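Local coordinates for 361aa long hypothetical D-aminopeptidase (Pyrococcus horikoshii, PDB 2DRH), which probably acts as an aminopeptidase of the S58 peptidase family, though its actual function has not been established, at residues P95-N100 with E109-Y114; L102-A107 with P131-C136; R190-E195 with F312-E317. All blocks are in the same frame, centred on the assembly; numbering follows the deposited sequence.

Contact 1: residues P95-N100 with E109-Y114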
loop_
_atom_site.group_PDB
_atom_site.type_symbol
_atom_site.label_atom_id
_atom_site.label_comp_id
_atom_site.label_asym_id
_atom_site.label_seq_id
_atom_site.Cartn_x
_atom_site.Cartn_y
_atom_site.Cartn_z
ATOM N N PRO A 95 -9.300 10.424 -20.875
ATOM C CA PRO A 95 -8.335 9.766 -21.751
ATOM C C PRO A 95 -6.999 9.834 -21.001
ATOM O O PRO A 95 -6.821 10.682 -20.120
ATOM C CB PRO A 95 -8.360 10.625 -23.021
ATOM C CG PRO A 95 -8.864 11.941 -22.565
ATOM C CD PRO A 95 -9.912 11.588 -21.533
ATOM N N ILE A 96 -6.079 8.937 -21.340
ATOM C CA ILE A 96 -4.782 8.878 -20.680
ATOM C C ILE A 96 -3.773 9.704 -21.454
ATOM O O ILE A 96 -3.578 9.501 -22.643
ATOM C CB ILE A 96 -4.299 7.430 -20.586
ATOM C CG1 ILE A 96 -5.427 6.559 -20.026
ATOM C CG2 ILE A 96 -3.052 7.352 -19.700
ATOM C CD1 ILE A 96 -5.122 5.077 -20.025
ATOM N N ILE A 97 -3.126 10.628 -20.759
ATOM C CA ILE A 97 -2.173 11.530 -21.379
ATOM C C ILE A 97 -0.753 11.328 -20.885
ATOM O O ILE A 97 -0.505 11.165 -19.685
ATOM C CB ILE A 97 -2.582 13.011 -21.124
ATOM C CG1 ILE A 97 -4.023 13.244 -21.594
ATOM C CG2 ILE A 97 -1.628 13.956 -21.848
ATOM C CD1 ILE A 97 -4.202 13.121 -23.098
ATOM N N LEU A 98 0.175 11.344 -21.832
ATOM C CA LEU A 98 1.585 11.187 -21.538
ATOM C C LEU A 98 2.297 12.401 -22.116
ATOM O O LEU A 98 1.928 12.889 -23.187
ATOM C CB LEU A 98 2.124 9.908 -22.185
ATOM C CG LEU A 98 1.297 8.635 -21.944
ATOM C CD1 LEU A 98 2.024 7.433 -22.532
ATOM C CD2 LEU A 98 1.067 8.437 -20.464
ATOM N N THR A 99 3.294 12.898 -21.393
ATOM C CA THR A 99 4.076 14.039 -21.847
ATOM C C THR A 99 5.361 14.132 -21.026
ATOM O O THR A 99 5.719 13.183 -20.336
ATOM C CB THR A 99 3.282 15.351 -21.739
ATOM O OG1 THR A 99 4.014 16.390 -22.399
ATOM C CG2 THR A 99 3.033 15.733 -20.276
ATOM N N ASN A 100 6.073 15.252 -21.104
ATOM C CA ASN A 100 7.311 15.357 -20.340
ATOM C C ASN A 100 7.031 15.778 -18.901
ATOM O O ASN A 100 5.988 16.368 -18.595
ATOM C CB ASN A 100 8.300 16.323 -21.014
ATOM C CG ASN A 100 7.862 17.770 -20.937
ATOM O OD1 ASN A 100 7.872 18.381 -19.866
ATOM N ND2 ASN A 100 7.471 18.332 -22.077
ATOM N N GLU A 109 -4.234 21.046 -17.783
ATOM C CA GLU A 109 -5.019 22.164 -18.284
ATOM C C GLU A 109 -5.711 21.790 -19.598
ATOM O O GLU A 109 -6.913 21.988 -19.748
ATOM C CB GLU A 109 -4.124 23.382 -18.497
ATOM C CG GLU A 109 -3.559 23.977 -17.213
ATOM C CD GLU A 109 -4.573 24.817 -16.455
ATOM O OE1 GLU A 109 -5.709 24.343 -16.249
ATOM O OE2 GLU A 109 -4.230 25.951 -16.055
ATOM N N GLY A 110 -4.943 21.247 -20.539
ATOM C CA GLY A 110 -5.500 20.864 -21.825
ATOM C C GLY A 110 -6.529 19.760 -21.717
ATOM O O GLY A 110 -7.589 19.814 -22.342
ATOM N N LEU A 111 -6.210 18.743 -20.926
ATOM C CA LEU A 111 -7.112 17.625 -20.721
ATOM C C LEU A 111 -8.446 18.141 -20.184
ATOM O O LEU A 111 -9.522 17.738 -20.649
ATOM C CB LEU A 111 -6.489 16.629 -19.738
ATOM C CG LEU A 111 -7.316 15.401 -19.370
ATOM C CD1 LEU A 111 -7.807 14.702 -20.640
ATOM C CD2 LEU A 111 -6.470 14.461 -18.529
ATOM N N LEU A 112 -8.383 19.028 -19.198
ATOM C CA LEU A 112 -9.606 19.587 -18.638
ATOM C C LEU A 112 -10.355 20.375 -19.712
ATOM O O LEU A 112 -11.587 20.406 -19.713
ATOM C CB LEU A 112 -9.300 20.496 -17.447
ATOM C CG LEU A 112 -8.877 19.806 -16.147
ATOM C CD1 LEU A 112 -8.607 20.857 -15.085
ATOM C CD2 LEU A 112 -9.975 18.855 -15.685
ATOM N N ASP A 113 -9.619 21.013 -20.619
ATOM C CA ASP A 113 -10.265 21.770 -21.686
ATOM C C ASP A 113 -11.193 20.826 -22.449
ATOM O O ASP A 113 -12.357 21.145 -22.705
ATOM C CB ASP A 113 -9.238 22.343 -22.668
ATOM C CG ASP A 113 -8.487 23.544 -22.116
ATOM O OD1 ASP A 113 -8.964 24.170 -21.146
ATOM O OD2 ASP A 113 -7.420 23.869 -22.679
ATOM N N TYR A 114 -10.660 19.666 -22.811
ATOM C CA TYR A 114 -11.417 18.664 -23.549
ATOM C C TYR A 114 -12.596 18.143 -22.730
ATOM O O TYR A 114 -13.739 18.172 -23.181
ATOM C CB TYR A 114 -10.498 17.495 -23.939
ATOM C CG TYR A 114 -11.210 16.352 -24.645
ATOM C CD1 TYR A 114 -11.648 16.479 -25.968
ATOM C CD2 TYR A 114 -11.470 15.153 -23.979
ATOM C CE1 TYR A 114 -12.331 15.441 -26.608
ATOM C CE2 TYR A 114 -12.154 14.107 -24.610
ATOM C CZ TYR A 114 -12.578 14.259 -25.923
ATOM O OH TYR A 114 -13.246 13.226 -26.541
#
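P95 and I97 meet L111 along one side of a beta-alpha-beta unit, in which strand 96-100 leads into helix 104-118 and the chain returns on strand 132-136. The contact is a small worked example of how such a helix is seated on its first strand: it is wholly apolar, and one forked side chain does most of the work. L111 carries its CG anti to the backbone N (chi1 178°), which sends the two methyls down from the helix toward the strand. Its CD1 lies against the proline ring, 3.5 Å from P95 CG and 3.9 Å from P95 CD. The other branch turns to the strand proper, with L111 CD2 4.1 Å from I97 CG1. In both pairs the side chains slide past one another in opposite directions, so L111 is laid alongside its partners and does not meet them end on.

I97 presents CG1 because this branch stands anti to the carbonyl carbon (chi1 -55°), beside the backbone N. Strand alternation places I96 and L98 on the other face, where they pack on L132 and L134. Helix 151-160 packs beside helix 104-118 on the same face of the sheet: V154 touches I97, and I158 touches P95 and Y114. At the far end Y114, only partly exposed, adds a lighter touch at an oblique angle to its ring: P95 CG stands 4.4 Å from Y114 CD2.

Contact 2: residues L102-A107 with P131-C136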
loop_
_atom_site.group_PDB
_atom_site.type_symbol
_atom_site.label_atom_id
_atom_site.label_comp_id
_atom_site.label_asym_id
_atom_site.label_seq_id
_atom_site.Cartn_x
_atom_site.Cartn_y
_atom_site.Cartn_z
ATOM N N LEU A 102 7.928 18.201 -16.821
ATOM C CA LEU A 102 7.530 19.567 -16.510
ATOM C C LEU A 102 6.290 20.087 -17.223
ATOM O O LEU A 102 5.851 21.202 -16.951
ATOM C CB LEU A 102 8.705 20.517 -16.747
ATOM C CG LEU A 102 9.676 20.743 -15.576
ATOM C CD1 LEU A 102 9.939 19.458 -14.834
ATOM C CD2 LEU A 102 10.971 21.331 -16.110
ATOM N N SER A 103 5.719 19.292 -18.125
ATOM C CA SER A 103 4.505 19.710 -18.840
ATOM C C SER A 103 3.230 19.102 -18.248
ATOM O O SER A 103 2.138 19.302 -18.791
ATOM C CB SER A 103 4.582 19.319 -20.320
ATOM O OG SER A 103 5.564 20.059 -21.024
ATOM N N ILE A 104 3.345 18.372 -17.138
ATOM C CA ILE A 104 2.159 17.747 -16.558
ATOM C C ILE A 104 1.072 18.755 -16.195
ATOM O O ILE A 104 -0.123 18.460 -16.314
ATOM C CB ILE A 104 2.488 16.898 -15.303
ATOM C CG1 ILE A 104 3.089 17.774 -14.206
ATOM C CG2 ILE A 104 3.421 15.753 -15.687
ATOM C CD1 ILE A 104 3.141 17.088 -12.850
ATOM N N GLY A 105 1.482 19.941 -15.758
ATOM C CA GLY A 105 0.511 20.958 -15.409
ATOM C C GLY A 105 -0.232 21.400 -16.656
ATOM O O GLY A 105 -1.457 21.551 -16.648
ATOM N N THR A 106 0.516 21.599 -17.739
ATOM C CA THR A 106 -0.078 22.022 -18.999
ATOM C C THR A 106 -1.018 20.931 -19.509
ATOM O O THR A 106 -2.102 21.217 -20.011
ATOM C CB THR A 106 0.999 22.262 -20.072
ATOM O OG1 THR A 106 2.002 23.149 -19.556
ATOM C CG2 THR A 106 0.373 22.873 -21.322
ATOM N N ALA A 107 -0.586 19.681 -19.374
ATOM C CA ALA A 107 -1.364 18.535 -19.824
ATOM C C ALA A 107 -2.701 18.496 -19.102
ATOM O O ALA A 107 -3.737 18.247 -19.711
ATOM C CB ALA A 107 -0.587 17.244 -19.576
ATOM N N PRO A 131 -8.274 13.870 -13.856
ATOM C CA PRO A 131 -7.418 13.761 -15.038
ATOM C C PRO A 131 -6.239 12.831 -14.790
ATOM O O PRO A 131 -5.602 12.887 -13.736
ATOM C CB PRO A 131 -6.989 15.205 -15.288
ATOM C CG PRO A 131 -7.023 15.814 -13.924
ATOM C CD PRO A 131 -8.294 15.256 -13.356
ATOM N N LEU A 132 -5.957 11.975 -15.766
ATOM C CA LEU A 132 -4.864 11.021 -15.656
ATOM C C LEU A 132 -3.731 11.399 -16.596
ATOM O O LEU A 132 -3.873 11.343 -17.821
ATOM C CB LEU A 132 -5.372 9.618 -15.975
ATOM C CG LEU A 132 -4.420 8.426 -15.884
ATOM C CD1 LEU A 132 -3.775 8.337 -14.496
ATOM C CD2 LEU A 132 -5.232 7.165 -16.178
ATOM N N VAL A 133 -2.601 11.775 -16.000
ATOM C CA VAL A 133 -1.422 12.202 -16.735
ATOM C C VAL A 133 -0.168 11.554 -16.165
ATOM O O VAL A 133 0.041 11.557 -14.949
ATOM C CB VAL A 133 -1.254 13.732 -16.633
ATOM C CG1 VAL A 133 -0.072 14.195 -17.473
ATOM C CG2 VAL A 133 -2.539 14.427 -17.066
ATOM N N LEU A 134 0.663 11.000 -17.044
ATOM C CA LEU A 134 1.917 10.368 -16.640
ATOM C C LEU A 134 3.060 10.933 -17.484
ATOM O O LEU A 134 2.821 11.575 -18.508
ATOM C CB LEU A 134 1.828 8.848 -16.774
ATOM C CG LEU A 134 0.877 8.216 -15.751
ATOM C CD1 LEU A 134 -0.491 8.018 -16.389
ATOM C CD2 LEU A 134 1.433 6.885 -15.265
ATOM N N GLU A 135 4.300 10.693 -17.071
ATOM C CA GLU A 135 5.403 11.283 -17.803
ATOM C C GLU A 135 6.768 10.642 -17.689
ATOM O O GLU A 135 6.994 9.738 -16.888
ATOM C CB GLU A 135 5.545 12.738 -17.369
ATOM C CG GLU A 135 5.603 12.921 -15.847
ATOM C CD GLU A 135 6.743 12.153 -15.182
ATOM O OE1 GLU A 135 7.905 12.300 -15.611
ATOM O OE2 GLU A 135 6.473 11.401 -14.224
ATOM N N CYS A 136 7.677 11.174 -18.504
ATOM C CA CYS A 136 9.081 10.781 -18.540
ATOM C C CYS A 136 9.889 12.068 -18.793
ATOM O O CYS A 136 9.385 13.020 -19.390
ATOM C CB CYS A 136 9.316 9.737 -19.633
ATOM S SG CYS A 136 8.757 8.069 -19.152
#
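I104 and A107, one turn apart on helix 104-118, face V133 and E135 of strand 132-136, the closing strand of the beta-alpha-beta unit. The packing is uneven. Its tight part consists of two carbon contacts: I104 CG2 reaches E135 CG at 3.6 Å, and A107 CB sits 3.7 Å from V133 CG1. Between them the fit is slacker, for I104 CG2 is 4.2 Å from V133 CG1. This looser region does not amount to a solvent side, because all four residues are buried.

The torsions show how the tight part arises. I104 has CG1 wedged between the backbone N and the carbonyl carbon (chi1 61°), which turns CG2 to the strand as the touching branch. E135 adopts a similarly crowded first torsion (chi1 51°) and bends again at chi2. Its CG is thus brought under the isoleucine methyl, and the two side chains cross obliquely. V133 meets A107 through CG1; the alanine side chain is a single methyl, so the contact is made at CB itself.

A methyl thus lies on the aliphatic part of a glutamate whose buried carboxylate is satisfied elsewhere: OE1 by the hydroxyl of T101, and OE2 by K79 N and S78 OG. Beyond the pair, A107 also rests on I97 and T99 of strand 96-100, the parallel neighbour of strand 132-136, and V133 is touched by V108 of the same helix. I104 meets V108 of the second subunit as well, so the helix is packed between its own sheet and another chain.

Contact 3: residues R190-E195 with F312-E317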
loop_
_atom_site.group_PDB
_atom_site.type_symbol
_atom_site.label_atom_id
_atom_site.label_comp_id
_atom_site.label_asym_id
_atom_site.label_seq_id
_atom_site.Cartn_x
_atom_site.Cartn_y
_atom_site.Cartn_z
ATOM N N ARG A 190 -0.965 -9.333 -27.527
ATOM C CA ARG A 190 -0.931 -10.788 -27.483
ATOM C C ARG A 190 -2.346 -11.307 -27.329
ATOM O O ARG A 190 -3.184 -10.664 -26.697
ATOM C CB ARG A 190 -0.082 -11.272 -26.301
ATOM C CG ARG A 190 1.411 -11.083 -26.489
ATOM C CD ARG A 190 1.924 -11.894 -27.676
ATOM N NE ARG A 190 3.380 -11.857 -27.779
ATOM C CZ ARG A 190 4.081 -10.841 -28.272
ATOM N NH1 ARG A 190 3.469 -9.752 -28.723
ATOM N NH2 ARG A 190 5.405 -10.918 -28.316
ATOM N N ILE A 191 -2.606 -12.471 -27.916
ATOM C CA ILE A 191 -3.917 -13.107 -27.845
ATOM C C ILE A 191 -3.787 -14.321 -26.944
ATOM O O ILE A 191 -2.791 -15.035 -27.016
ATOM C CB ILE A 191 -4.381 -13.580 -29.240
ATOM C CG1 ILE A 191 -4.511 -12.381 -30.180
ATOM C CG2 ILE A 191 -5.701 -14.328 -29.130
ATOM C CD1 ILE A 191 -5.528 -11.357 -29.729
ATOM N N VAL A 192 -4.780 -14.556 -26.093
ATOM C CA VAL A 192 -4.749 -15.711 -25.194
ATOM C C VAL A 192 -6.136 -16.337 -25.087
ATOM O O VAL A 192 -7.150 -15.631 -25.076
ATOM C CB VAL A 192 -4.270 -15.320 -23.760
ATOM C CG1 VAL A 192 -3.016 -14.452 -23.845
ATOM C CG2 VAL A 192 -5.372 -14.590 -23.006
ATOM N N GLU A 193 -6.188 -17.663 -25.013
ATOM C CA GLU A 193 -7.475 -18.332 -24.891
ATOM C C GLU A 193 -7.645 -18.877 -23.485
ATOM O O GLU A 193 -6.816 -19.648 -23.004
ATOM C CB GLU A 193 -7.614 -19.467 -25.915
ATOM C CG GLU A 193 -8.988 -20.127 -25.866
ATOM C CD GLU A 193 -9.247 -21.072 -27.026
ATOM O OE1 GLU A 193 -9.388 -20.596 -28.175
ATOM O OE2 GLU A 193 -9.311 -22.294 -26.786
ATOM N N ILE A 194 -8.720 -18.458 -22.826
ATOM C CA ILE A 194 -9.006 -18.901 -21.469
ATOM C C ILE A 194 -10.403 -19.511 -21.402
ATOM O O ILE A 194 -11.407 -18.825 -21.597
ATOM C CB ILE A 194 -8.909 -17.730 -20.471
ATOM C CG1 ILE A 194 -7.485 -17.162 -20.480
ATOM C CG2 ILE A 194 -9.281 -18.199 -19.077
ATOM C CD1 ILE A 194 -7.328 -15.908 -19.648
ATOM N N GLU A 195 -10.451 -20.808 -21.121
ATOM C CA GLU A 195 -11.711 -21.534 -21.035
ATOM C C GLU A 195 -12.540 -21.339 -22.300
ATOM O O GLU A 195 -13.683 -20.893 -22.245
ATOM C CB GLU A 195 -12.510 -21.082 -19.808
ATOM C CG GLU A 195 -11.867 -21.446 -18.470
ATOM C CD GLU A 195 -11.522 -22.922 -18.366
ATOM O OE1 GLU A 195 -10.451 -23.328 -18.864
ATOM O OE2 GLU A 195 -12.325 -23.684 -17.794
ATOM N N PHE A 312 -1.373 -12.797 -17.183
ATOM C CA PHE A 312 -0.178 -12.264 -16.520
ATOM C C PHE A 312 1.024 -12.445 -17.447
ATOM O O PHE A 312 1.851 -11.545 -17.600
ATOM C CB PHE A 312 0.106 -12.999 -15.206
ATOM C CG PHE A 312 -0.863 -12.691 -14.094
ATOM C CD1 PHE A 312 -1.826 -11.698 -14.228
ATOM C CD2 PHE A 312 -0.787 -13.391 -12.890
ATOM C CE1 PHE A 312 -2.697 -11.405 -13.178
ATOM C CE2 PHE A 312 -1.650 -13.106 -11.840
ATOM C CZ PHE A 312 -2.606 -12.112 -11.985
ATOM N N LYS A 313 1.121 -13.618 -18.066
ATOM C CA LYS A 313 2.228 -13.895 -18.976
ATOM C C LYS A 313 2.147 -13.024 -20.227
ATOM O O LYS A 313 3.146 -12.433 -20.646
ATOM C CB LYS A 313 2.241 -15.376 -19.371
ATOM C CG LYS A 313 3.136 -15.682 -20.569
ATOM C CD LYS A 313 3.221 -17.167 -20.849
ATOM C CE LYS A 313 3.983 -17.875 -19.749
ATOM N NZ LYS A 313 5.336 -17.285 -19.605
ATOM N N ALA A 314 0.955 -12.951 -20.816
ATOM C CA ALA A 314 0.727 -12.152 -22.017
ATOM C C ALA A 314 1.091 -10.687 -21.763
ATOM O O ALA A 314 1.592 -10.002 -22.644
ATOM C CB ALA A 314 -0.748 -12.264 -22.453
ATOM N N THR A 315 0.818 -10.213 -20.555
ATOM C CA THR A 315 1.130 -8.837 -20.186
ATOM C C THR A 315 2.642 -8.637 -20.231
ATOM O O THR A 315 3.134 -7.720 -20.886
ATOM C CB THR A 315 0.623 -8.514 -18.760
ATOM O OG1 THR A 315 -0.803 -8.636 -18.726
ATOM C CG2 THR A 315 1.024 -7.086 -18.347
ATOM N N ALA A 316 3.372 -9.501 -19.531
ATOM C CA ALA A 316 4.826 -9.420 -19.502
ATOM C C ALA A 316 5.368 -9.478 -20.925
ATOM O O ALA A 316 6.299 -8.753 -21.277
ATOM C CB ALA A 316 5.406 -10.570 -18.666
ATOM N N GLU A 317 4.783 -10.346 -21.746
ATOM C CA GLU A 317 5.225 -10.477 -23.132
ATOM C C GLU A 317 5.001 -9.202 -23.933
ATOM O O GLU A 317 5.918 -8.698 -24.579
ATOM C CB GLU A 317 4.501 -11.627 -23.823
ATOM C CG GLU A 317 5.208 -12.951 -23.735
ATOM C CD GLU A 317 4.404 -14.071 -24.373
ATOM O OE1 GLU A 317 3.902 -13.887 -25.503
ATOM O OE2 GLU A 317 4.280 -15.137 -23.748
#
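E317 OE1 is gripped by two groups, R190 NE of strand 184-193 and the backbone N of F13. The arginine bond is a salt bridge with a weak hydrogen-bond geometry: R190 NE stands 3.1 Å from E317 OE1, but the N-H bends to 135° at the hydrogen. The oxygen lies at the edge of the guanidinium, near its plane, while the carboxylate plane is turned 61° from it. Ends of side chains that cross at about a right angle therefore meet without the flat pairing of a two-point bridge. A bend at chi2 (-62°) carries the arginine across the glutamate, and R190 CD comes within 3.6 Å of the same E317 OE1.

The charges have further partners. R190 NH2 forms a second salt bridge, to E321, one turn on from E317 in helix 309-328, and bonds to I10 O; E317 OE2 takes the N-H of V12, so residues 10-13 are tied to both strand and helix. Were R190 replaced by an alanine, E317 and E321 would probably lose the cation they share here, and residues 10-13 one of their ties, through I10 O.

Below this polar end the contact is apolar and close. V192 CG1 presses on A314 CB at 3.4 Å, tighter than usual for two carbons, while R190 CB approaches A314 CB at 4.0 Å, consistent with a helix seated close on the strand at this small residue. Segment 312-317 of helix 309-328 runs nearly antiparallel to segment 190-193 of strand 184-193, with the axes 8.7 Å apart. Around them, strand 198-207 pairs with the strand and meets T315 through V201, while helix 252-268 packs on F312, T315 and A316.

In the fold
From the N terminus, strand 96-100 comes first, and helix 104-118 turns back over it; contact 1 closes this short loop when the chain reaches 109-114. Contact 2 starts inside that loop, at 102-107, and closes after it, at 131-136, so the two cross. Together they hold one helix over neighbouring parallel strands of the four-stranded sheet, where both also reach the second subunit. Contact 3 follows in series, spanning 116 residues between its segments to bind helix 309-328 to strand 184-193 of the other, larger sheet. Its centre lies about 30 Å from the centres of contacts 1 and 2, across the middle of the chain.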